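Local coordinates for dihydropteroate synthase (Xanthomonas albilineans, PDB 6Q62), which probably catalyses the condensation of para-aminobenzoate with 6-hydroxymethyl-7,8-dihydropterin diphosphate to give 7,8-dihydropteroate, a precursor of folates, at residues 42-50 with 85-94. Numbering follows the deposited sequence.
Sequences VEAAVAHGL and PVIERLVAQT
With chi1 at 169°, Val46 turns CG1 away from its own backbone N and holds CG2 anti to the carbonyl carbon; CG2 lies against Arg89, 3.7 Å from its CB, and CG1 between Arg89 CB and Leu90 CD2. The same side chain fills the hole formed by Val86, Arg89, Leu90 and Gln93 as a single knob-into-hole. One turn earlier, Val42 has the same rotamer and crosses Pro85 at about a right angle, CG1 being 3.8 Å from Pro85 CB. That methyl also lies over one face of the Arg89 guanidinium, whose NH1, with Pro85 O in the plane at its edge, donates a weak hydrogen bond. On the inner side, Val86 CG2 reaches Ala45 CB at 3.9 Å, and Leu90 CD2 comes within 3.6 Å of Val46 O, beside side-chain-less Gly49. Leu50 closes the far end by placing CD2 3.6 Å from Thr94 CG2; Thr94 OG1 donates a hydrogen bond to Leu90 O (3.0 Å) from above the carbonyl plane. No hydrogen bond joins the two segments, whose short axes pass 9.3 Å apart with a signed crossing angle of -36°, consistent with close apolar packing. Val86 and Leu90 also touch strand 59-63, which lies between the two helices in sequence. Neighbouring helices running roughly parallel outside a parallel sheet, linked through such a strand, are characteristic of the TIM barrel of the pterin-binding family.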
loop_
_atom_site.group_PDB
_atom_site.type_symbol
_atom_site.label_atom_id
_atom_site.label_comp_id
_atom_site.label_asym_id
_atom_site.label_seq_id
_atom_site.Cartn_x
_atom_site.Cartn_y
_atom_site.Cartn_z
ATOM N N VAL A 42 -17.286 24.406 -10.654
ATOM C CA VAL A 42 -17.370 23.529 -11.814
ATOM C C VAL A 42 -15.987 23.373 -12.472
ATOM O O VAL A 42 -15.564 22.243 -12.689
ATOM C CB VAL A 42 -18.466 24.007 -12.808
ATOM C CG1 VAL A 42 -18.298 23.344 -14.166
ATOM C CG2 VAL A 42 -19.850 23.750 -12.242
ATOM N N GLU A 43 -15.289 24.484 -12.759
ATOM C CA GLU A 43 -13.992 24.413 -13.424
ATOM C C GLU A 43 -12.951 23.672 -12.579
ATOM O O GLU A 43 -12.130 22.926 -13.135
ATOM C CB GLU A 43 -13.508 25.791 -13.883
ATOM C CG GLU A 43 -12.411 26.436 -13.084
ATOM C CD GLU A 43 -12.083 27.807 -13.617
ATOM O OE1 GLU A 43 -11.253 27.900 -14.546
ATOM O OE2 GLU A 43 -12.677 28.790 -13.123
ATOM N N ALA A 44 -12.988 23.864 -11.242
ATOM C CA ALA A 44 -12.052 23.161 -10.348
ATOM C C ALA A 44 -12.343 21.631 -10.328
ATOM O O ALA A 44 -11.410 20.828 -10.322
ATOM C CB ALA A 44 -12.157 23.736 -8.946
ATOM N N ALA A 45 -13.627 21.238 -10.344
ATOM C CA ALA A 45 -14.017 19.816 -10.362
ATOM C C ALA A 45 -13.636 19.162 -11.698
ATOM O O ALA A 45 -13.115 18.024 -11.712
ATOM C CB ALA A 45 -15.513 19.689 -10.129
ATOM N N VAL A 46 -13.817 19.896 -12.808
ATOM C CA VAL A 46 -13.469 19.379 -14.134
ATOM C C VAL A 46 -11.950 19.174 -14.181
ATOM O O VAL A 46 -11.504 18.086 -14.517
ATOM C CB VAL A 46 -13.991 20.276 -15.276
ATOM C CG1 VAL A 46 -13.399 19.881 -16.625
ATOM C CG2 VAL A 46 -15.526 20.240 -15.330
ATOM N N ALA A 47 -11.164 20.188 -13.787
ATOM C CA ALA A 47 -9.698 20.046 -13.774
ATOM C C ALA A 47 -9.267 18.868 -12.881
ATOM O O ALA A 47 -8.359 18.113 -13.248
ATOM C CB ALA A 47 -9.052 21.342 -13.301
ATOM N N HIS A 48 -9.929 18.685 -11.723
ATOM C CA HIS A 48 -9.605 17.559 -10.856
ATOM C C HIS A 48 -9.908 16.199 -11.524
ATOM O O HIS A 48 -9.055 15.306 -11.485
ATOM C CB HIS A 48 -10.314 17.696 -9.493
ATOM C CG HIS A 48 -9.859 16.679 -8.498
ATOM N ND1 HIS A 48 -8.530 16.604 -8.104
ATOM C CD2 HIS A 48 -10.557 15.720 -7.850
ATOM C CE1 HIS A 48 -8.472 15.602 -7.239
ATOM N NE2 HIS A 48 -9.653 15.029 -7.068
ATOM N N GLY A 49 -11.072 16.066 -12.166
ATOM C CA GLY A 49 -11.426 14.839 -12.880
ATOM C C GLY A 49 -10.444 14.558 -14.013
ATOM O O GLY A 49 -10.030 13.410 -14.195
ATOM N N LEU A 50 -9.977 15.614 -14.704
ATOM C CA LEU A 50 -8.978 15.427 -15.779
ATOM C C LEU A 50 -7.643 14.934 -15.219
ATOM O O LEU A 50 -7.013 14.052 -15.819
ATOM C CB LEU A 50 -8.765 16.710 -16.575
ATOM C CG LEU A 50 -9.934 17.180 -17.445
ATOM C CD1 LEU A 50 -9.594 18.485 -18.131
ATOM C CD2 LEU A 50 -10.331 16.138 -18.471
ATOM N N PRO A 85 -23.018 20.537 -15.257
ATOM C CA PRO A 85 -21.964 21.148 -16.091
ATOM C C PRO A 85 -20.655 20.340 -16.023
ATOM O O PRO A 85 -19.929 20.257 -17.011
ATOM C CB PRO A 85 -21.812 22.554 -15.512
ATOM C CG PRO A 85 -23.012 22.780 -14.682
ATOM C CD PRO A 85 -23.459 21.456 -14.189
ATOM N N VAL A 86 -20.369 19.711 -14.865
ATOM C CA VAL A 86 -19.160 18.883 -14.706
ATOM C C VAL A 86 -19.233 17.631 -15.585
ATOM O O VAL A 86 -18.273 17.326 -16.293
ATOM C CB VAL A 86 -18.896 18.541 -13.218
ATOM C CG1 VAL A 86 -17.717 17.562 -13.051
ATOM C CG2 VAL A 86 -18.628 19.830 -12.449
ATOM N N ILE A 87 -20.392 16.945 -15.576
ATOM C CA ILE A 87 -20.579 15.767 -16.434
ATOM C C ILE A 87 -20.464 16.182 -17.921
ATOM O O ILE A 87 -19.784 15.503 -18.684
ATOM C CB ILE A 87 -21.941 15.084 -16.138
ATOM C CG1 ILE A 87 -21.911 14.461 -14.727
ATOM C CG2 ILE A 87 -22.274 14.012 -17.196
ATOM C CD1 ILE A 87 -23.250 14.152 -14.148
ATOM N N GLU A 88 -21.109 17.301 -18.316
ATOM C CA GLU A 88 -21.082 17.741 -19.731
ATOM C C GLU A 88 -19.640 17.991 -20.197
ATOM O O GLU A 88 -19.240 17.554 -21.278
ATOM C CB GLU A 88 -21.943 19.005 -19.930
ATOM C CG GLU A 88 -23.432 18.732 -19.754
ATOM C CD GLU A 88 -24.354 19.930 -19.828
ATOM O OE1 GLU A 88 -23.897 21.053 -19.530
ATOM O OE2 GLU A 88 -25.547 19.743 -20.155
ATOM N N ARG A 89 -18.840 18.632 -19.345
ATOM C CA ARG A 89 -17.441 18.922 -19.685
ATOM C C ARG A 89 -16.570 17.671 -19.665
ATOM O O ARG A 89 -15.788 17.463 -20.595
ATOM C CB ARG A 89 -16.880 20.014 -18.771
ATOM C CG ARG A 89 -17.363 21.410 -19.157
ATOM C CD ARG A 89 -17.511 22.314 -17.946
ATOM N NE ARG A 89 -17.875 23.697 -18.309
ATOM C CZ ARG A 89 -19.117 24.137 -18.510
ATOM N NH1 ARG A 89 -20.150 23.317 -18.385
ATOM N NH2 ARG A 89 -19.332 25.402 -18.841
ATOM N N LEU A 90 -16.713 16.817 -18.631
ATOM C CA LEU A 90 -15.913 15.592 -18.548
ATOM C C LEU A 90 -16.252 14.556 -19.632
ATOM O O LEU A 90 -15.350 13.863 -20.094
ATOM C CB LEU A 90 -15.966 14.958 -17.137
ATOM C CG LEU A 90 -15.226 15.710 -16.023
ATOM C CD1 LEU A 90 -15.479 15.055 -14.680
ATOM C CD2 LEU A 90 -13.691 15.794 -16.288
ATOM N N VAL A 91 -17.518 14.456 -20.054
ATOM C CA VAL A 91 -17.885 13.500 -21.113
ATOM C C VAL A 91 -17.211 13.906 -22.449
ATOM O O VAL A 91 -16.783 13.033 -23.210
ATOM C CB VAL A 91 -19.417 13.262 -21.207
ATOM C CG1 VAL A 91 -20.159 14.455 -21.811
ATOM C CG2 VAL A 91 -19.728 11.970 -21.965
ATOM N N ALA A 92 -17.041 15.211 -22.666
ATOM C CA ALA A 92 -16.398 15.753 -23.868
ATOM C C ALA A 92 -14.856 15.685 -23.788
ATOM O O ALA A 92 -14.183 15.670 -24.831
ATOM C CB ALA A 92 -16.826 17.192 -24.064
ATOM N N GLN A 93 -14.283 15.693 -22.563
ATOM C CA GLN A 93 -12.829 15.779 -22.394
ATOM C C GLN A 93 -12.135 14.515 -21.877
ATOM O O GLN A 93 -10.916 14.515 -21.712
ATOM C CB GLN A 93 -12.496 16.978 -21.502
ATOM C CG GLN A 93 -12.960 18.297 -22.125
ATOM C CD GLN A 93 -12.722 19.466 -21.234
ATOM O OE1 GLN A 93 -11.590 19.745 -20.876
ATOM N NE2 GLN A 93 -13.781 20.180 -20.881
ATOM N N THR A 94 -12.895 13.439 -21.623
ATOM C CA THR A 94 -12.329 12.165 -21.208
ATOM C C THR A 94 -13.004 11.064 -21.999
ATOM O O THR A 94 -14.105 11.250 -22.526
ATOM C CB THR A 94 -12.477 11.881 -19.680
ATOM O OG1 THR A 94 -13.793 11.410 -19.441
ATOM C CG2 THR A 94 -12.161 13.065 -18.791
#